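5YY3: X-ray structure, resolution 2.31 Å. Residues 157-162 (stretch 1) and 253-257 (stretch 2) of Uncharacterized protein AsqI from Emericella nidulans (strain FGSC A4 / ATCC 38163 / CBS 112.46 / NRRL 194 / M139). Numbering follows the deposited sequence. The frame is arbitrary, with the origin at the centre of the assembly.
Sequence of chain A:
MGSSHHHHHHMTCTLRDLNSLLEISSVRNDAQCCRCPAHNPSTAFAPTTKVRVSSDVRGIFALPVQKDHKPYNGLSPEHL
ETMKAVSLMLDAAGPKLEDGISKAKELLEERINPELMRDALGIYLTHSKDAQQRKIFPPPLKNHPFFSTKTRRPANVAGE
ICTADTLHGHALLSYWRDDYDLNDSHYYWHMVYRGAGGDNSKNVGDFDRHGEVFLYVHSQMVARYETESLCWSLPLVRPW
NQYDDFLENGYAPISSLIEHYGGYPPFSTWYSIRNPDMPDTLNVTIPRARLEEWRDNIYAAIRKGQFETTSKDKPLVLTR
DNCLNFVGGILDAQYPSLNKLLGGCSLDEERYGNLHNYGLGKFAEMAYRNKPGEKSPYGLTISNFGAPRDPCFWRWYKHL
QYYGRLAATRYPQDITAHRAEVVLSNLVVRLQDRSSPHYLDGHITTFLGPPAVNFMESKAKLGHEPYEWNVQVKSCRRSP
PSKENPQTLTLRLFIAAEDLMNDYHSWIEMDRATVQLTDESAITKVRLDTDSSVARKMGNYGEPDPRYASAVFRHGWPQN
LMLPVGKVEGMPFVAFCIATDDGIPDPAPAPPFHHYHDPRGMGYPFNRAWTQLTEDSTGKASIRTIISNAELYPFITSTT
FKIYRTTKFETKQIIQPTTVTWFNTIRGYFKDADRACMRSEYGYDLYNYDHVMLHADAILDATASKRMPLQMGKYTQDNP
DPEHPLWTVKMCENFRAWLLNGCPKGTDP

Stretch 1, residues 157-162: VAGEIC
Stretch 2 (253-257) PISSL

Stretch 1 is an irregular, extended segment, its phi values between -82° and -101° and its psi values between 97° and 148° except at G159 (-94°/-172°). Stretch 2 leaves P253 and I254 in extended conformation (psi 153° and 140°), then turns through helical angles at S255 (-47°/-33°), S256 (-64°/-28°) and L257 (-91°/-12°), with L257 N hydrogen-bonding back to I254 O at 2.6 Å. The register runs antiparallel: the CA atoms of A158 and S256 lie 5.6 Å apart, as do those of E160 and I254.

V157 (chi1 t) points sideways and makes no contact. A158 CB points toward stretch 2, 3.7 Å from S255 CB; A158 O accepts a weak hydrogen bond from S256 OG (chi1 m) at 3.0 Å. G159 O accepts a hydrogen bond from S255 OG (chi1 off-well, -32°) at 2.4 Å, very short and to be read with caution at 2.31 Å resolution. Both hydroxyls thus donate to backbone carbonyls, so this polar pairing needs no side chain of stretch 1. E160 CB (chi1 t, chi2 t, chi3 35°) packs 3.8 Å from I254 CG2 (chi1 -24°), an apolar contact, and E160 CA lies 3.7 Å from S255 OG; E160 OE2 is hydrogen-bonded elsewhere in the structure. I161 (m, t) comes no nearer than I161 N to S255 OG, 4.2 Å, and C162 is out of reach.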

# COMPACT_ATOMS: atom_id res chain seq x y z
N VAL A 157 17.79 -8.87 -23.51
CA VAL A 157 17.41 -7.54 -23.11
C VAL A 157 16.87 -7.58 -21.69
O VAL A 157 15.81 -8.16 -21.43
CB VAL A 157 16.38 -6.93 -24.06
CG1 VAL A 157 16.13 -5.46 -23.73
CG2 VAL A 157 16.84 -7.09 -25.51
N ALA A 158 17.62 -6.99 -20.77
CA ALA A 158 17.24 -6.99 -19.36
C ALA A 158 16.24 -5.89 -19.09
O ALA A 158 16.45 -4.74 -19.45
CB ALA A 158 18.47 -6.80 -18.48
N GLY A 159 15.12 -6.25 -18.48
CA GLY A 159 14.15 -5.24 -18.10
C GLY A 159 14.39 -4.82 -16.67
O GLY A 159 15.39 -5.20 -16.07
N GLU A 160 13.48 -4.03 -16.13
CA GLU A 160 13.59 -3.51 -14.79
C GLU A 160 13.06 -4.52 -13.77
O GLU A 160 12.15 -5.28 -14.06
CB GLU A 160 12.82 -2.19 -14.69
CG GLU A 160 12.89 -1.47 -13.36
CD GLU A 160 11.76 -0.48 -13.19
OE1 GLU A 160 10.64 -0.76 -13.68
OE2 GLU A 160 11.99 0.57 -12.56
N ILE A 161 13.64 -4.53 -12.57
CA ILE A 161 13.11 -5.35 -11.50
C ILE A 161 11.97 -4.59 -10.80
O ILE A 161 12.25 -3.71 -9.97
CB ILE A 161 14.24 -5.74 -10.51
CG1 ILE A 161 15.35 -6.48 -11.25
CG2 ILE A 161 13.73 -6.62 -9.37
CD1 ILE A 161 16.41 -7.11 -10.33
N CYS A 162 10.70 -4.87 -11.16
CA CYS A 162 9.54 -4.24 -10.48
C CYS A 162 9.01 -5.32 -9.52
O CYS A 162 8.41 -6.33 -9.93
CB CYS A 162 8.42 -3.69 -11.47
SG CYS A 162 6.98 -2.61 -12.29
N PRO A 253 20.43 1.73 -11.26
CA PRO A 253 20.13 2.09 -12.65
C PRO A 253 19.32 0.98 -13.34
O PRO A 253 19.44 -0.16 -12.89
CB PRO A 253 21.52 2.25 -13.28
CG PRO A 253 22.46 2.42 -12.16
CD PRO A 253 21.87 1.67 -11.00
N ILE A 254 18.50 1.30 -14.35
CA ILE A 254 17.75 0.23 -15.03
C ILE A 254 18.70 -0.80 -15.58
O ILE A 254 19.75 -0.45 -16.14
CB ILE A 254 16.89 0.69 -16.20
CG1 ILE A 254 16.52 2.15 -16.09
CG2 ILE A 254 15.63 -0.18 -16.31
CD1 ILE A 254 15.62 2.51 -17.18
N SER A 255 18.30 -2.06 -15.44
CA SER A 255 19.22 -3.19 -15.52
C SER A 255 20.17 -3.12 -16.72
O SER A 255 21.31 -3.53 -16.63
CB SER A 255 18.40 -4.47 -15.55
OG SER A 255 17.22 -4.27 -14.79
N SER A 256 19.70 -2.57 -17.83
CA SER A 256 20.55 -2.49 -19.01
C SER A 256 21.78 -1.60 -18.77
O SER A 256 22.83 -1.82 -19.35
CB SER A 256 19.71 -1.99 -20.20
OG SER A 256 18.40 -2.57 -20.20
N LEU A 257 21.65 -0.62 -17.87
CA LEU A 257 22.71 0.35 -17.59
C LEU A 257 23.64 -0.08 -16.47
O LEU A 257 24.69 0.54 -16.26
CB LEU A 257 22.10 1.72 -17.22
CG LEU A 257 21.29 2.49 -18.26
CD1 LEU A 257 20.70 3.73 -17.61
CD2 LEU A 257 22.14 2.87 -19.45